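Local coordinates for protein CMP-sialic acid transporter 1 (Zea mays, PDB 6I1R) that probably carries CMP-sialic acid from the cytoplasm into the Golgi, and is captured here with CMP bound in an outward-facing conformation, at residues Leu20-Ser24 / Thr235-Val239; Asn31-Ile37 / Arg227-Tyr232; Leu107-Thr111 / Ile132-Ala136; Ile260-Tyr264 / Ser299-Phe304. The protein carries 5 engineered substitutions. Residues are numbered along the deposited sequence.

Interaction 1. Residues Leu20-Ser24 / Thr235-Val239; sequences LTTLS and TTWMV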
loop_
_atom_site.group_PDB
_atom_site.type_symbol
_atom_site.label_atom_id
_atom_site.label_comp_id
_atom_site.label_asym_id
_atom_site.label_seq_id
_atom_site.Cartn_x
_atom_site.Cartn_y
_atom_site.Cartn_z
ATOM N N LEU B 20 10.617 10.721 4.395
ATOM C CA LEU B 20 10.838 10.527 2.959
ATOM C C LEU B 20 10.077 9.290 2.461
ATOM O O LEU B 20 9.640 9.265 1.312
ATOM C CB LEU B 20 12.342 10.397 2.691
ATOM C CG LEU B 20 13.148 11.692 2.807
ATOM C CD1 LEU B 20 14.643 11.400 2.835
ATOM C CD2 LEU B 20 12.815 12.648 1.670
ATOM N N THR B 21 9.913 8.276 3.311
ATOM C CA THR B 21 9.179 7.062 2.930
ATOM C C THR B 21 7.699 7.405 2.697
ATOM O O THR B 21 7.139 7.036 1.664
ATOM C CB THR B 21 9.370 5.943 3.965
ATOM O OG1 THR B 21 10.723 5.495 3.886
ATOM C CG2 THR B 21 8.450 4.760 3.751
ATOM N N THR B 22 7.079 8.122 3.633
ATOM C CA THR B 22 5.652 8.462 3.518
ATOM C C THR B 22 5.432 9.378 2.303
ATOM O O THR B 22 4.493 9.171 1.521
ATOM C CB THR B 22 5.119 9.081 4.818
ATOM O OG1 THR B 22 5.859 10.269 5.102
ATOM C CG2 THR B 22 5.201 8.137 5.999
ATOM N N LEU B 23 6.297 10.378 2.132
ATOM C CA LEU B 23 6.200 11.293 0.980
ATOM C C LEU B 23 6.239 10.487 -0.330
ATOM O O LEU B 23 5.346 10.621 -1.200
ATOM C CB LEU B 23 7.344 12.315 1.045
ATOM C CG LEU B 23 7.187 13.431 2.080
ATOM C CD1 LEU B 23 8.455 14.270 2.175
ATOM C CD2 LEU B 23 5.993 14.317 1.754
ATOM N N SER B 24 7.266 9.643 -0.455
ATOM C CA SER B 24 7.451 8.780 -1.626
ATOM C C SER B 24 6.313 7.762 -1.714
ATOM O O SER B 24 5.914 7.353 -2.808
ATOM C CB SER B 24 8.774 8.070 -1.582
ATOM O OG SER B 24 8.683 6.863 -0.858
ATOM N N THR B 235 12.476 10.636 -5.089
ATOM C CA THR B 235 12.267 10.414 -3.641
ATOM C C THR B 235 12.492 8.934 -3.326
ATOM O O THR B 235 13.122 8.631 -2.323
ATOM C CB THR B 235 10.926 10.908 -3.069
ATOM O OG1 THR B 235 9.814 10.021 -3.191
ATOM C CG2 THR B 235 10.481 12.225 -3.639
ATOM N N THR B 236 12.038 8.025 -4.188
ATOM C CA THR B 236 12.294 6.601 -3.970
ATOM C C THR B 236 13.803 6.372 -3.800
ATOM O O THR B 236 14.218 5.656 -2.892
ATOM C CB THR B 236 11.742 5.734 -5.108
ATOM O OG1 THR B 236 10.440 6.202 -5.462
ATOM C CG2 THR B 236 11.659 4.274 -4.731
ATOM N N TRP B 237 14.605 6.993 -4.664
ATOM C CA TRP B 237 16.064 6.835 -4.621
ATOM C C TRP B 237 16.645 7.503 -3.368
ATOM O O TRP B 237 17.677 7.053 -2.860
ATOM C CB TRP B 237 16.724 7.375 -5.897
ATOM C CG TRP B 237 16.659 6.437 -7.066
ATOM C CD1 TRP B 237 15.938 6.605 -8.212
ATOM C CD2 TRP B 237 17.341 5.176 -7.203
ATOM N NE1 TRP B 237 16.124 5.540 -9.052
ATOM C CE2 TRP B 237 16.979 4.648 -8.462
ATOM C CE3 TRP B 237 18.217 4.443 -6.393
ATOM C CZ2 TRP B 237 17.464 3.424 -8.922
ATOM C CZ3 TRP B 237 18.695 3.233 -6.848
ATOM C CH2 TRP B 237 18.323 2.733 -8.097
ATOM N N MET B 238 16.009 8.571 -2.887
ATOM C CA MET B 238 16.470 9.239 -1.669
ATOM C C MET B 238 16.416 8.259 -0.488
ATOM O O MET B 238 17.371 8.186 0.288
ATOM C CB MET B 238 15.632 10.481 -1.346
ATOM C CG MET B 238 16.057 11.716 -2.123
ATOM S SD MET B 238 14.965 13.140 -1.853
ATOM C CE MET B 238 15.574 13.739 -0.277
ATOM N N VAL B 239 15.329 7.494 -0.366
ATOM C CA VAL B 239 15.165 6.611 0.802
ATOM C C VAL B 239 16.091 5.396 0.641
ATOM O O VAL B 239 16.542 4.849 1.642
ATOM C CB VAL B 239 13.703 6.179 1.060
ATOM C CG1 VAL B 239 12.691 7.206 0.574
ATOM C CG2 VAL B 239 13.377 4.808 0.486
#

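Interaction 2. Residues Asn31-Ile37 / Arg227-Tyr232; sequences NYDYATI and RLFNGY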
loop_
_atom_site.group_PDB
_atom_site.type_symbol
_atom_site.label_atom_id
_atom_site.label_comp_id
_atom_site.label_asym_id
_atom_site.label_seq_id
_atom_site.Cartn_x
_atom_site.Cartn_y
_atom_site.Cartn_z
ATOM N N ASN B 31 4.161 4.612 -5.460
ATOM C CA ASN B 31 4.063 4.324 -6.893
ATOM C C ASN B 31 4.938 3.115 -7.262
ATOM O O ASN B 31 4.960 2.707 -8.425
ATOM C CB ASN B 31 4.456 5.545 -7.733
ATOM C CG ASN B 31 3.577 5.737 -8.951
ATOM O OD1 ASN B 31 2.376 5.971 -8.824
ATOM N ND2 ASN B 31 4.164 5.656 -10.134
ATOM N N TYR B 32 5.627 2.525 -6.284
ATOM C CA TYR B 32 6.696 1.548 -6.548
ATOM C C TYR B 32 6.527 0.336 -5.623
ATOM O O TYR B 32 5.479 0.167 -4.998
ATOM C CB TYR B 32 8.059 2.217 -6.353
ATOM C CG TYR B 32 8.241 2.820 -4.985
ATOM C CD1 TYR B 32 7.764 4.056 -4.666
ATOM C CD2 TYR B 32 8.856 2.157 -3.968
ATOM C CE1 TYR B 32 7.903 4.619 -3.409
ATOM C CE2 TYR B 32 9.019 2.713 -2.708
ATOM C CZ TYR B 32 8.539 3.955 -2.403
ATOM O OH TYR B 32 8.679 4.511 -1.164
ATOM N N ASP B 33 7.566 -0.496 -5.551
ATOM C CA ASP B 33 7.588 -1.676 -4.693
ATOM C C ASP B 33 8.542 -1.424 -3.517
ATOM O O ASP B 33 9.732 -1.171 -3.719
ATOM C CB ASP B 33 8.011 -2.917 -5.490
ATOM C CG ASP B 33 7.188 -4.169 -5.223
ATOM O OD1 ASP B 33 6.496 -4.216 -4.186
ATOM O OD2 ASP B 33 7.253 -5.095 -6.054
ATOM N N TYR B 34 8.015 -1.516 -2.296
ATOM C CA TYR B 34 8.836 -1.477 -1.085
ATOM C C TYR B 34 9.368 -2.887 -0.783
ATOM O O TYR B 34 9.908 -3.135 0.295
ATOM C CB TYR B 34 8.028 -0.890 0.079
ATOM C CG TYR B 34 8.820 -0.316 1.230
ATOM C CD1 TYR B 34 10.207 -0.273 1.225
ATOM C CD2 TYR B 34 8.168 0.229 2.327
ATOM C CE1 TYR B 34 10.923 0.264 2.285
ATOM C CE2 TYR B 34 8.867 0.774 3.392
ATOM C CZ TYR B 34 10.250 0.792 3.373
ATOM O OH TYR B 34 10.950 1.325 4.416
ATOM N N ALA B 35 9.200 -3.812 -1.725
ATOM C CA ALA B 35 9.814 -5.134 -1.648
ATOM C C ALA B 35 11.255 -5.070 -2.172
ATOM O O ALA B 35 12.119 -5.812 -1.706
ATOM C CB ALA B 35 8.992 -6.128 -2.432
ATOM N N THR B 36 11.500 -4.174 -3.129
ATOM C CA THR B 36 12.774 -4.108 -3.852
ATOM C C THR B 36 13.755 -3.139 -3.178
ATOM O O THR B 36 14.954 -3.204 -3.453
ATOM C CB THR B 36 12.553 -3.687 -5.311
ATOM O OG1 THR B 36 11.642 -2.586 -5.322
ATOM C CG2 THR B 36 12.006 -4.805 -6.173
ATOM N N ILE B 37 13.270 -2.240 -2.322
ATOM C CA ILE B 37 14.134 -1.198 -1.738
ATOM C C ILE B 37 15.207 -1.838 -0.846
ATOM O O ILE B 37 16.375 -1.470 -0.954
ATOM C CB ILE B 37 13.307 -0.129 -0.992
ATOM C CG1 ILE B 37 12.749 0.902 -1.975
ATOM C CG2 ILE B 37 14.118 0.529 0.119
ATOM C CD1 ILE B 37 11.877 1.952 -1.344
ATOM N N ARG B 227 11.083 -5.846 -13.115
ATOM C CA ARG B 227 10.178 -4.961 -12.376
ATOM C C ARG B 227 10.967 -4.002 -11.469
ATOM O O ARG B 227 10.424 -2.993 -11.014
ATOM C CB ARG B 227 9.224 -5.831 -11.549
ATOM C CG ARG B 227 8.067 -5.090 -10.896
ATOM C CD ARG B 227 7.043 -6.056 -10.324
ATOM N NE ARG B 227 7.600 -6.939 -9.304
ATOM C CZ ARG B 227 8.036 -8.180 -9.518
ATOM N NH1 ARG B 227 8.495 -8.899 -8.506
ATOM N NH2 ARG B 227 8.018 -8.700 -10.733
ATOM N N LEU B 228 12.248 -4.302 -11.250
ATOM C CA LEU B 228 13.052 -3.743 -10.148
ATOM C C LEU B 228 12.971 -2.210 -10.093
ATOM O O LEU B 228 12.958 -1.647 -9.002
ATOM C CB LEU B 228 14.507 -4.190 -10.321
ATOM C CG LEU B 228 15.411 -3.977 -9.107
ATOM C CD1 LEU B 228 15.525 -5.252 -8.282
ATOM C CD2 LEU B 228 16.791 -3.499 -9.535
ATOM N N PHE B 229 12.934 -1.541 -11.244
ATOM C CA PHE B 229 13.052 -0.074 -11.291
ATOM C C PHE B 229 11.676 0.596 -11.416
ATOM O O PHE B 229 11.601 1.824 -11.420
ATOM C CB PHE B 229 13.965 0.349 -12.447
ATOM C CG PHE B 229 15.411 0.572 -12.078
ATOM C CD1 PHE B 229 16.087 -0.319 -11.257
ATOM C CD2 PHE B 229 16.106 1.666 -12.573
ATOM C CE1 PHE B 229 17.418 -0.110 -10.925
ATOM C CE2 PHE B 229 17.438 1.872 -12.244
ATOM C CZ PHE B 229 18.091 0.983 -11.421
ATOM N N ASN B 230 10.595 -0.179 -11.499
ATOM C CA ASN B 230 9.272 0.386 -11.810
ATOM C C ASN B 230 8.856 1.394 -10.729
ATOM O O ASN B 230 9.067 1.170 -9.535
ATOM C CB ASN B 230 8.201 -0.698 -11.972
ATOM C CG ASN B 230 8.218 -1.363 -13.334
ATOM O OD1 ASN B 230 8.623 -0.761 -14.326
ATOM N ND2 ASN B 230 7.759 -2.601 -13.396
ATOM N N GLY B 231 8.289 2.514 -11.177
ATOM C CA GLY B 231 7.698 3.519 -10.290
ATOM C C GLY B 231 8.730 4.329 -9.521
ATOM O O GLY B 231 8.354 5.216 -8.749
ATOM N N TYR B 232 10.018 4.059 -9.739
ATOM C CA TYR B 232 11.083 4.629 -8.908
ATOM C C TYR B 232 11.254 6.120 -9.217
ATOM O O TYR B 232 11.811 6.493 -10.247
ATOM C CB TYR B 232 12.407 3.884 -9.111
ATOM C CG TYR B 232 12.659 2.775 -8.122
ATOM C CD1 TYR B 232 11.934 1.595 -8.162
ATOM C CD2 TYR B 232 13.623 2.910 -7.135
ATOM C CE1 TYR B 232 12.161 0.578 -7.248
ATOM C CE2 TYR B 232 13.863 1.902 -6.216
ATOM C CZ TYR B 232 13.130 0.729 -6.273
ATOM O OH TYR B 232 13.365 -0.267 -5.370
#

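Interaction 3. Residues Leu107-Thr111 / Ile132-Ala136; sequences LKIVT and IVLLA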
loop_
_atom_site.group_PDB
_atom_site.type_symbol
_atom_site.label_atom_id
_atom_site.label_comp_id
_atom_site.label_asym_id
_atom_site.label_seq_id
_atom_site.Cartn_x
_atom_site.Cartn_y
_atom_site.Cartn_z
ATOM N N LEU B 107 8.582 -3.735 22.045
ATOM C CA LEU B 107 9.054 -4.844 22.873
ATOM C C LEU B 107 10.502 -5.196 22.500
ATOM O O LEU B 107 11.211 -5.814 23.295
ATOM C CB LEU B 107 8.123 -6.051 22.697
ATOM C CG LEU B 107 7.838 -6.842 23.973
ATOM C CD1 LEU B 107 6.763 -6.156 24.803
ATOM C CD2 LEU B 107 7.433 -8.271 23.653
ATOM N N LYS B 108 10.944 -4.809 21.304
ATOM C CA LYS B 108 12.331 -5.060 20.882
ATOM C C LYS B 108 13.308 -4.366 21.838
ATOM O O LYS B 108 14.443 -4.809 21.989
ATOM C CB LYS B 108 12.583 -4.594 19.445
ATOM C CG LYS B 108 12.139 -3.177 19.131
ATOM C CD LYS B 108 12.584 -2.712 17.781
ATOM C CE LYS B 108 13.029 -1.271 17.819
ATOM N NZ LYS B 108 13.401 -0.767 16.477
ATOM N N ILE B 109 12.868 -3.277 22.464
ATOM C CA ILE B 109 13.703 -2.528 23.402
ATOM C C ILE B 109 14.032 -3.417 24.611
ATOM O O ILE B 109 15.176 -3.428 25.071
ATOM C CB ILE B 109 13.021 -1.204 23.810
ATOM C CG1 ILE B 109 12.895 -0.247 22.621
ATOM C CG2 ILE B 109 13.751 -0.548 24.976
ATOM C CD1 ILE B 109 11.852 0.833 22.801
ATOM N N VAL B 110 13.048 -4.161 25.116
ATOM C CA VAL B 110 13.267 -5.015 26.296
ATOM C C VAL B 110 13.931 -6.331 25.865
ATOM O O VAL B 110 14.752 -6.869 26.609
ATOM C CB VAL B 110 11.972 -5.258 27.102
ATOM C CG1 VAL B 110 11.378 -3.954 27.611
ATOM C CG2 VAL B 110 10.923 -6.051 26.334
ATOM N N THR B 111 13.594 -6.843 24.680
ATOM C CA THR B 111 14.202 -8.086 24.191
ATOM C C THR B 111 15.678 -7.849 23.841
ATOM O O THR B 111 16.495 -8.740 24.077
ATOM C CB THR B 111 13.437 -8.682 23.004
ATOM O OG1 THR B 111 13.220 -7.654 22.041
ATOM C CG2 THR B 111 12.112 -9.297 23.402
ATOM N N ILE B 132 15.892 1.101 30.442
ATOM C CA ILE B 132 15.528 0.316 29.253
ATOM C C ILE B 132 14.002 0.163 29.230
ATOM O O ILE B 132 13.361 0.426 28.212
ATOM C CB ILE B 132 16.234 -1.059 29.221
ATOM C CG1 ILE B 132 17.756 -0.958 29.380
ATOM C CG2 ILE B 132 15.867 -1.822 27.955
ATOM C CD1 ILE B 132 18.431 -0.023 28.403
ATOM N N VAL B 133 13.434 -0.244 30.363
ATOM C CA VAL B 133 11.987 -0.422 30.476
ATOM C C VAL B 133 11.306 0.926 30.215
ATOM O O VAL B 133 10.400 1.015 29.387
ATOM C CB VAL B 133 11.584 -1.009 31.845
ATOM C CG1 VAL B 133 10.075 -0.984 32.050
ATOM C CG2 VAL B 133 12.119 -2.422 32.034
ATOM N N LEU B 134 11.757 1.973 30.900
ATOM C CA LEU B 134 11.141 3.293 30.739
ATOM C C LEU B 134 11.120 3.695 29.262
ATOM O O LEU B 134 10.145 4.290 28.813
ATOM C CB LEU B 134 11.894 4.342 31.561
ATOM C CG LEU B 134 11.307 4.652 32.935
ATOM C CD1 LEU B 134 12.184 5.658 33.653
ATOM C CD2 LEU B 134 9.880 5.170 32.831
ATOM N N LEU B 135 12.184 3.379 28.525
ATOM C CA LEU B 135 12.256 3.733 27.105
ATOM C C LEU B 135 11.119 3.042 26.344
ATOM O O LEU B 135 10.400 3.685 25.579
ATOM C CB LEU B 135 13.620 3.329 26.538
ATOM C CG LEU B 135 13.890 3.775 25.101
ATOM C CD1 LEU B 135 14.017 5.289 25.013
ATOM C CD2 LEU B 135 15.136 3.104 24.547
ATOM N N ALA B 136 10.972 1.737 26.562
ATOM C CA ALA B 136 9.924 0.951 25.913
ATOM C C ALA B 136 8.543 1.492 26.303
ATOM O O ALA B 136 7.662 1.615 25.454
ATOM C CB ALA B 136 10.067 -0.504 26.288
#

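Interaction 4. Residues Ile260-Tyr264 / Ser299-Phe304; sequences IVKVY and SLQMYF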
loop_
_atom_site.group_PDB
_atom_site.type_symbol
_atom_site.label_atom_id
_atom_site.label_comp_id
_atom_site.label_asym_id
_atom_site.label_seq_id
_atom_site.Cartn_x
_atom_site.Cartn_y
_atom_site.Cartn_z
ATOM N N ILE B 260 22.239 -0.968 22.665
ATOM C CA ILE B 260 21.390 -0.124 23.494
ATOM C C ILE B 260 21.499 1.327 23.006
ATOM O O ILE B 260 20.499 2.045 22.999
ATOM C CB ILE B 260 21.719 -0.297 24.991
ATOM C CG1 ILE B 260 21.432 -1.731 25.447
ATOM C CG2 ILE B 260 20.964 0.724 25.830
ATOM C CD1 ILE B 260 22.028 -2.096 26.782
ATOM N N VAL B 261 22.683 1.746 22.561
ATOM C CA VAL B 261 22.829 3.067 21.935
ATOM C C VAL B 261 22.005 3.094 20.638
ATOM O O VAL B 261 21.373 4.105 20.326
ATOM C CB VAL B 261 24.306 3.430 21.679
ATOM C CG1 VAL B 261 24.446 4.654 20.783
ATOM C CG2 VAL B 261 25.067 3.642 22.978
ATOM N N LYS B 262 22.014 1.994 19.888
ATOM C CA LYS B 262 21.200 1.893 18.677
ATOM C C LYS B 262 19.733 2.164 19.037
ATOM O O LYS B 262 19.141 3.104 18.517
ATOM C CB LYS B 262 21.368 0.522 18.012
ATOM C CG LYS B 262 20.473 0.253 16.805
ATOM C CD LYS B 262 20.499 -1.207 16.383
ATOM C CE LYS B 262 19.285 -1.715 15.627
ATOM N NZ LYS B 262 18.046 -0.935 15.861
ATOM N N VAL B 263 19.175 1.367 19.948
ATOM C CA VAL B 263 17.726 1.413 20.221
ATOM C C VAL B 263 17.347 2.746 20.883
ATOM O O VAL B 263 16.184 3.137 20.817
ATOM C CB VAL B 263 17.236 0.210 21.053
ATOM C CG1 VAL B 263 17.416 -1.103 20.305
ATOM C CG2 VAL B 263 17.883 0.138 22.427
ATOM N N TYR B 264 18.289 3.442 21.521
ATOM C CA TYR B 264 18.001 4.800 21.999
ATOM C C TYR B 264 17.911 5.752 20.797
ATOM O O TYR B 264 17.044 6.621 20.768
ATOM C CB TYR B 264 19.025 5.260 23.042
ATOM C CG TYR B 264 18.604 5.024 24.473
ATOM C CD1 TYR B 264 17.846 5.959 25.159
ATOM C CD2 TYR B 264 18.951 3.862 25.141
ATOM C CE1 TYR B 264 17.450 5.750 26.471
ATOM C CE2 TYR B 264 18.565 3.636 26.454
ATOM C CZ TYR B 264 17.811 4.583 27.122
ATOM O OH TYR B 264 17.427 4.360 28.412
ATOM N N SER B 299 14.444 8.676 30.624
ATOM C CA SER B 299 15.046 7.363 30.376
ATOM C C SER B 299 16.458 7.522 29.794
ATOM O O SER B 299 17.330 6.689 30.049
ATOM C CB SER B 299 14.183 6.520 29.474
ATOM O OG SER B 299 14.769 5.243 29.272
ATOM N N LEU B 300 16.678 8.576 29.009
ATOM C CA LEU B 300 18.000 8.849 28.440
ATOM C C LEU B 300 18.971 9.196 29.575
ATOM O O LEU B 300 20.031 8.582 29.710
ATOM C CB LEU B 300 17.897 10.000 27.433
ATOM C CG LEU B 300 19.109 10.194 26.521
ATOM C CD1 LEU B 300 18.947 9.417 25.223
ATOM C CD2 LEU B 300 19.337 11.669 26.226
ATOM N N GLN B 301 18.582 10.169 30.392
ATOM C CA GLN B 301 19.413 10.642 31.495
ATOM C C GLN B 301 19.784 9.458 32.399
ATOM O O GLN B 301 20.959 9.232 32.668
ATOM C CB GLN B 301 18.688 11.747 32.265
ATOM C CG GLN B 301 18.575 13.050 31.484
ATOM C CD GLN B 301 17.868 14.136 32.256
ATOM O OE1 GLN B 301 16.910 13.887 32.986
ATOM N NE2 GLN B 301 18.336 15.363 32.093
ATOM N N MET B 302 18.788 8.689 32.830
ATOM C CA MET B 302 19.014 7.547 33.727
ATOM C C MET B 302 20.133 6.653 33.180
ATOM O O MET B 302 21.062 6.308 33.908
ATOM C CB MET B 302 17.744 6.705 33.891
ATOM C CG MET B 302 16.711 7.364 34.772
ATOM S SD MET B 302 15.064 6.642 34.662
ATOM C CE MET B 302 15.366 4.982 35.266
ATOM N N TYR B 303 20.044 6.288 31.904
ATOM C CA TYR B 303 20.945 5.285 31.342
ATOM C C TYR B 303 22.340 5.872 31.091
ATOM O O TYR B 303 23.338 5.179 31.294
ATOM C CB TYR B 303 20.387 4.705 30.041
ATOM C CG TYR B 303 21.238 3.600 29.471
ATOM C CD1 TYR B 303 22.313 3.880 28.643
ATOM C CD2 TYR B 303 20.999 2.274 29.795
ATOM C CE1 TYR B 303 23.116 2.872 28.135
ATOM C CE2 TYR B 303 21.790 1.252 29.293
ATOM C CZ TYR B 303 22.853 1.553 28.460
ATOM O OH TYR B 303 23.638 0.555 27.959
ATOM N N PHE B 304 22.409 7.120 30.629
ATOM C CA PHE B 304 23.663 7.689 30.117
ATOM C C PHE B 304 24.306 8.640 31.135
ATOM O O PHE B 304 25.516 8.864 31.078
ATOM C CB PHE B 304 23.415 8.415 28.792
ATOM C CG PHE B 304 23.029 7.510 27.649
ATOM C CD1 PHE B 304 23.987 6.757 26.988
ATOM C CD2 PHE B 304 21.711 7.408 27.237
ATOM C CE1 PHE B 304 23.632 5.923 25.938
ATOM C CE2 PHE B 304 21.358 6.576 26.186
ATOM C CZ PHE B 304 22.318 5.834 25.538
#

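Interaction 1. Residues Leu20-Ser24 / Thr235-Val239
The last turn of helix 3-24 packs against the start of helix 234-256. The two short segments run nearly antiparallel, at 155° between their N-to-C directions, and their axes approach to 9.0 Å. Backbones are closest at the end of the first helix, where the CA atoms of S24 and T235 lie 5.5 Å apart.

The apolar contacts are at the other end. L20 points toward the second helix and meets two residues. Its CD2 lies 3.5 Å from M238 CE, and its CB is 3.8 Å from V239 CG1. V239 also lies near T21, with V239 CB 4.2 Å from T21 OG1, and near S24 one turn on, with V239 CG1 4.3 Å from S24 OG.

No hydrogen bond crosses between the segments. The hydroxyls find partners outside the two segments. T21 OG1 bonds to the carbonyl of Q17, T236 OG1 bonds to S233, and S24 OG pairs with the hydroxyl of Y32.

This is a small, mixed packing of two nearly antiparallel helices, apolar at the L20 end. The helices are far apart in sequence and belong to the all-helical bundle of the nucleotide-sugar transporter family.

Interaction 2. Residues Asn31-Ile37 / Arg227-Tyr232
Y232 and T36 make the main polar link. The phenol Y232 OH donates to T36 OG1 at 2.9 Å. T36 OG1 in turn donates to D33 O, also at 2.9 Å. The two bonds form a short chain that ties the second loop to the bend just ahead of helix 37-59. A salt bridge from D33 OD2 to R227 NE is long, at 3.8 Å. R227 also has a long, weak ion pair with D214.

Residues 227-232 hold two overlapping beta turns. A type I turn spans R227 to N230, closed by N230 N to R227 O at 2.9 Å. A type II turn spans F229 to Y232, closed by Y232 N to F229 O at 3.2 Å, with G231 at its third position, the classic place for glycine. G231 CA lies 3.4 Å from N31 O in a CA-H...O geometry, with 155° at the hydrogen. A CB on G231 would collide with N31 O, so the lack of a side chain permits the close approach.

Packing spreads around the tyrosines. The edge of the Y32 ring meets the face of Y232, with centroids 5.9 Å apart. Y32 OH itself pairs with S24. I37 CG1 lies 4.3 Å from Y232 CZ, and T36 CG2 is 4.1 Å from L228 CD1.

The arrangement is two interhelical loops packed together at one end of the transporter's helical bundle.

Interaction 3. Residues Leu107-Thr111 / Ile132-Ala136
I109 points its side chain at the next helix and overlaps I132, L135 and A136. Its CG2 is 3.9 Å from I132 CG2, 3.9 Å from L135 CD2 and 3.9 Å from A136 CB. The motif is an antiparallel helical hairpin: helix 108-118 turns through a short loop into helix 126-143, and both belong to the transmembrane bundle. A136 is the small residue opposite I109. Their CA atoms are 5.7 Å apart, so the backbones come close here. I109 CD1 reaches down to A136 CA at 3.7 Å.

V110 widens the patch, with its CG1 3.9 Å from A136 CB. No hydrogen bond joins the segments. On the far side of helix 108-118, T111 turns away and bonds through OG1 to A170 of helix 160-186. I132 and L135 also touch helices 259-279 and 287-304, so the hairpin is covered by them. The shortest approach of the pair is to a backbone oxygen: I132 CG2 lies 3.4 Å from I109 O.

Interaction 4. Residues Ile260-Tyr264 / Ser299-Phe304
Y264 is the knob. Its ring projects from helix 259-279 into a hollow lined by S299, L300, Y303 and F304. The axes are 12.2 Å apart, a wide spacing that the rings of Y264, Y303 and F304 fill. At the bottom of the hollow Y264 OH donates to S299 O at 2.8 Å, and it lies 3.4 Å from Y303 CB. S299 OG bonds to A131 O of helix 126-143.

The walls fit the ring closely. L300 CD1 lies 3.6 Å from Y264 CD1. F304 sets its edge against one face of Y264 in an edge-to-face pair, centroids 4.9 Å apart and planes at 76°. The Y303 ring meets Y264 obliquely, at 5.5 Å between centroids.

This is knobs-into-holes packing with an aromatic cluster. It joins two transmembrane helices of the nucleotide-sugar transporter fold, which run nearly antiparallel at 165°.

One turn back, I260 lies against the Y303 ring. Its CG2 sits over the ring face in a CH-pi contact, 3.8 Å from the centroid. V261 CG2 meets the edge of F304, 4.0 Å from CE1.

In the fold
The contacts form two pairs. Interactions 1 and 2 have centres 11 Å apart and touch: S24 OG and Y32 OH, 2.4 Å apart, probably hydrogen bond. The centres of interactions 3 and 4 are 10 Å apart, and they touch through I132 and I260. Centres of different pairs are about 28 to 35 Å apart, without touching. Along the chain, interaction 3 is nested inside interaction 2, and that inside interaction 1; interaction 4 follows all three. The first pair lies at the end of the bundle near the bound CMP. Interaction 3 is on the opposite side of the chain's centre from interactions 1 and 2. The consecutive helices 234-256 and 259-279 connect interaction 1 to interaction 4.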